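Local coordinates for ESAT-6/WXG100 secretion system protein (Streptococcus gallolyticus, PDB 7JQE) that is a subunit of the type VIIb secretion system, here represented by its extracellular region, and probably takes part in exporting toxins and other proteins from the cell, at residues I196-V205 and Y241-G252. Residues are numbered along the deposited sequence; the frame is centred on the assembly and turned at random.
Sequences IASLMGSVDV and YKSAKGVTTVSG. With EDO (1,2-ethanediol), chain Y; EDO (1,2-ethanediol), chain U; EDO (1,2-ethanediol), chain M.
Selenomethionine Met200, in the last turn of helix 191-200, carries the apolar half of this contact. Its SE lies obliquely to the Tyr241 ring, 5.0 Å from the centroid, in a Met-aromatic contact, and a bend at chi3 (53°) turns CE toward CB of Lys242. CG1 of Val247 comes across the base of the same side chain, 3.8 Å from Met200 CB, and reaches Ala197 as well. One turn earlier, CG2 of Ile196 packs 3.7 Å from Tyr241 CE2, while Lys245 CG lies over one face of that ring, toward its rim.

Farther along, polar bonds join in. Val250 N donates to Val203 O over 3.1 Å, fairly straight at 162° but from above the carbonyl plane. Asp204, its CG anti to the backbone N (chi1 -176°), extends alongside residues 250-252 and accepts Gly252 N at 2.8 Å on the anti side of OD2 but well out of the carboxylate plane. To one side of the backbone bond, a water accepts from Val205 N, donates to Val250 O and is hydrogen-bonded to Thr249 OG1.

Lys242 holds the loop that follows its own helix: NZ donates to Val247 O at 2.7 Å and to Thr249 OG1, and its CD rests against Val205 CG2. In 196-205, Ser202 OG is bonded to Lys415 of the long helix 396-427. Here the type I turn 200-203 and the residues just after it meet the extended exit from helix 225-244, in the helical middle of the elongated extracellular region, through a lone backbone bond, a carboxylate-to-amide bond and a bridging water.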
loop_
_atom_site.group_PDB
_atom_site.type_symbol
_atom_site.label_atom_id
_atom_site.label_comp_id
_atom_site.label_asym_id
_atom_site.label_seq_id
_atom_site.Cartn_x
_atom_site.Cartn_y
_atom_site.Cartn_z
ATOM N N ILE A 196 5.201 -5.474 6.840
ATOM C CA ILE A 196 5.894 -5.645 5.565
ATOM C C ILE A 196 6.823 -6.853 5.620
ATOM O O ILE A 196 6.823 -7.702 4.718
ATOM C CB ILE A 196 6.657 -4.358 5.205
ATOM C CG1 ILE A 196 5.684 -3.187 5.064
ATOM C CG2 ILE A 196 7.458 -4.539 3.935
ATOM C CD1 ILE A 196 6.366 -1.861 4.842
ATOM N N ALA A 197 7.636 -6.950 6.676
ATOM C CA ALA A 197 8.564 -8.072 6.781
ATOM C C ALA A 197 7.829 -9.402 6.848
ATOM O O ALA A 197 8.323 -10.411 6.334
ATOM C CB ALA A 197 9.468 -7.906 8.004
ATOM N N SER A 198 6.656 -9.428 7.483
ATOM C CA SER A 198 5.861 -10.648 7.518
ATOM C C SER A 198 5.475 -11.076 6.109
ATOM O O SER A 198 5.673 -12.233 5.720
ATOM C CB SER A 198 4.619 -10.435 8.380
ATOM O OG SER A 198 3.750 -11.550 8.305
ATOM N N LEU A 199 4.930 -10.144 5.325
ATOM C CA LEU A 199 4.592 -10.434 3.936
ATOM C C LEU A 199 5.811 -10.912 3.156
ATOM O O LEU A 199 5.740 -11.892 2.405
ATOM C CB LEU A 199 3.994 -9.191 3.279
ATOM C CG LEU A 199 2.518 -8.901 3.541
ATOM C CD1 LEU A 199 2.166 -7.510 3.042
ATOM C CD2 LEU A 199 1.651 -9.950 2.858
HETATM N N MSE A 200 6.937 -10.227 3.314
HETATM C CA MSE A 200 8.122 -10.519 2.516
HETATM C C MSE A 200 8.792 -11.826 2.923
HETATM O O MSE A 200 9.634 -12.345 2.191
HETATM C CB MSE A 200 9.125 -9.366 2.612
HETATM C CG MSE A 200 8.605 -8.061 2.015
HETATM SE SE MSE A 200 9.912 -6.611 1.932
HETATM C CE MSE A 200 11.366 -7.514 0.997
ATOM N N GLY A 201 8.412 -12.360 4.087
ATOM C CA GLY A 201 9.029 -13.588 4.563
ATOM C C GLY A 201 8.793 -14.779 3.652
ATOM O O GLY A 201 9.562 -15.743 3.672
ATOM N N SER A 202 7.730 -14.738 2.847
ATOM C CA SER A 202 7.405 -15.822 1.927
ATOM C C SER A 202 7.460 -15.360 0.474
ATOM O O SER A 202 6.803 -15.937 -0.395
ATOM C CB SER A 202 6.033 -16.408 2.251
ATOM O OG SER A 202 5.012 -15.464 2.003
ATOM N N VAL A 203 8.250 -14.328 0.196
ATOM C CA VAL A 203 8.388 -13.782 -1.147
ATOM C C VAL A 203 9.851 -13.843 -1.563
ATOM O O VAL A 203 10.759 -13.700 -0.739
ATOM C CB VAL A 203 7.855 -12.335 -1.219
ATOM C CG1 VAL A 203 8.222 -11.698 -2.545
ATOM C CG2 VAL A 203 6.354 -12.322 -1.007
ATOM N N ASP A 204 10.075 -14.065 -2.856
ATOM C CA ASP A 204 11.410 -14.114 -3.441
ATOM C C ASP A 204 11.632 -12.820 -4.211
ATOM O O ASP A 204 10.945 -12.569 -5.207
ATOM C CB ASP A 204 11.555 -15.333 -4.357
ATOM C CG ASP A 204 12.960 -15.497 -4.914
ATOM O OD1 ASP A 204 13.711 -14.505 -4.983
ATOM O OD2 ASP A 204 13.310 -16.633 -5.303
ATOM N N VAL A 205 12.588 -12.003 -3.752
ATOM C CA VAL A 205 12.763 -10.658 -4.309
ATOM C C VAL A 205 13.767 -10.596 -5.451
ATOM O O VAL A 205 13.866 -9.551 -6.113
ATOM C CB VAL A 205 13.199 -9.653 -3.224
ATOM C CG1 VAL A 205 12.243 -9.700 -2.047
ATOM C CG2 VAL A 205 14.621 -9.939 -2.781
ATOM N N TYR A 241 14.133 -2.271 -0.075
ATOM C CA TYR A 241 13.677 -2.349 1.306
ATOM C C TYR A 241 14.384 -3.472 2.057
ATOM O O TYR A 241 14.850 -3.276 3.187
ATOM C CB TYR A 241 12.166 -2.547 1.330
ATOM C CG TYR A 241 11.542 -2.342 2.685
ATOM C CD1 TYR A 241 11.064 -1.091 3.072
ATOM C CD2 TYR A 241 11.416 -3.396 3.575
ATOM C CE1 TYR A 241 10.478 -0.900 4.310
ATOM C CE2 TYR A 241 10.834 -3.214 4.815
ATOM C CZ TYR A 241 10.369 -1.963 5.179
ATOM O OH TYR A 241 9.791 -1.787 6.415
ATOM N N LYS A 242 14.476 -4.657 1.443
ATOM C CA LYS A 242 15.147 -5.779 2.091
ATOM C C LYS A 242 16.601 -5.450 2.390
ATOM O O LYS A 242 17.137 -5.851 3.429
ATOM C CB LYS A 242 15.062 -7.027 1.214
ATOM C CG LYS A 242 16.005 -8.148 1.637
ATOM C CD LYS A 242 16.142 -9.193 0.535
ATOM C CE LYS A 242 17.067 -10.326 0.949
ATOM N NZ LYS A 242 16.515 -11.097 2.094
ATOM N N SER A 243 17.258 -4.725 1.487
ATOM C CA SER A 243 18.650 -4.354 1.711
ATOM C C SER A 243 18.785 -3.221 2.731
ATOM O O SER A 243 19.779 -3.168 3.462
ATOM C CB SER A 243 19.299 -3.964 0.386
ATOM O OG SER A 243 20.668 -3.672 0.571
ATOM N N ALA A 244 17.806 -2.311 2.800
ATOM C CA ALA A 244 17.883 -1.209 3.758
ATOM C C ALA A 244 17.603 -1.690 5.176
ATOM O O ALA A 244 18.339 -1.358 6.112
ATOM C CB ALA A 244 16.906 -0.096 3.369
ATOM N N LYS A 245 16.527 -2.448 5.359
ATOM C CA LYS A 245 16.258 -3.116 6.621
ATOM C C LYS A 245 16.982 -4.461 6.617
ATOM O O LYS A 245 17.851 -4.719 5.780
ATOM C CB LYS A 245 14.754 -3.273 6.825
ATOM C CG LYS A 245 13.961 -1.996 6.620
ATOM C CD LYS A 245 13.867 -1.195 7.909
ATOM C CE LYS A 245 13.175 0.138 7.683
ATOM N NZ LYS A 245 14.008 1.022 6.829
ATOM N N GLY A 246 16.626 -5.344 7.543
ATOM C CA GLY A 246 17.201 -6.678 7.533
ATOM C C GLY A 246 16.150 -7.749 7.334
ATOM O O GLY A 246 15.887 -8.544 8.242
ATOM N N VAL A 247 15.549 -7.788 6.149
ATOM C CA VAL A 247 14.378 -8.620 5.899
ATOM C C VAL A 247 14.823 -9.982 5.378
ATOM O O VAL A 247 15.472 -10.075 4.330
ATOM C CB VAL A 247 13.422 -7.937 4.910
ATOM C CG1 VAL A 247 12.054 -8.597 4.943
ATOM C CG2 VAL A 247 13.314 -6.453 5.227
ATOM N N THR A 248 14.473 -11.039 6.110
ATOM C CA THR A 248 14.646 -12.402 5.624
ATOM C C THR A 248 13.555 -12.732 4.612
ATOM O O THR A 248 12.373 -12.461 4.853
ATOM C CB THR A 248 14.613 -13.389 6.789
ATOM O OG1 THR A 248 15.817 -13.258 7.553
ATOM C CG2 THR A 248 14.501 -14.817 6.289
ATOM N N THR A 249 13.951 -13.302 3.473
ATOM C CA THR A 249 13.021 -13.675 2.410
ATOM C C THR A 249 13.269 -15.121 1.993
ATOM O O THR A 249 14.143 -15.808 2.529
ATOM C CB THR A 249 13.147 -12.745 1.197
ATOM O OG1 THR A 249 14.528 -12.604 0.836
ATOM C CG2 THR A 249 12.549 -11.379 1.502
ATOM N N VAL A 250 12.489 -15.580 1.017
ATOM C CA VAL A 250 12.589 -16.940 0.506
ATOM C C VAL A 250 13.308 -16.910 -0.836
ATOM O O VAL A 250 13.337 -15.894 -1.535
ATOM C CB VAL A 250 11.197 -17.602 0.393
ATOM C CG1 VAL A 250 11.057 -18.350 -0.914
ATOM C CG2 VAL A 250 10.973 -18.536 1.577
ATOM N N SER A 251 13.912 -18.041 -1.202
ATOM C CA SER A 251 14.722 -18.126 -2.417
ATOM C C SER A 251 14.372 -19.395 -3.191
ATOM O O SER A 251 14.664 -20.506 -2.733
ATOM C CB SER A 251 16.209 -18.103 -2.071
ATOM O OG SER A 251 16.999 -18.027 -3.243
ATOM N N GLY A 252 13.770 -19.236 -4.363
ATOM C CA GLY A 252 13.582 -20.342 -5.278
ATOM C C GLY A 252 12.134 -20.813 -5.341
ATOM O O GLY A 252 11.321 -20.571 -4.446
HETATM C C1 EDO Y . 20.220 -4.328 8.536
HETATM O O1 EDO Y . 19.435 -4.745 9.659
HETATM C C2 EDO Y . 20.158 -2.810 8.395
HETATM O O2 EDO Y . 21.036 -2.384 7.345
HETATM C C1 EDO U . 19.137 -9.786 5.199
HETATM O O1 EDO U . 18.016 -9.481 4.358
HETATM C C2 EDO U . 20.411 -9.610 4.383
HETATM O O2 EDO U . 20.147 -8.711 3.297
HETATM C C1 EDO M . 12.947 3.884 8.005
HETATM O O1 EDO M . 11.782 4.506 8.563
HETATM C C2 EDO M . 13.731 4.902 7.181
HETATM O O2 EDO M . 14.944 4.317 6.689
HETATM O O HOH W 1 14.625 -13.242 -1.860
#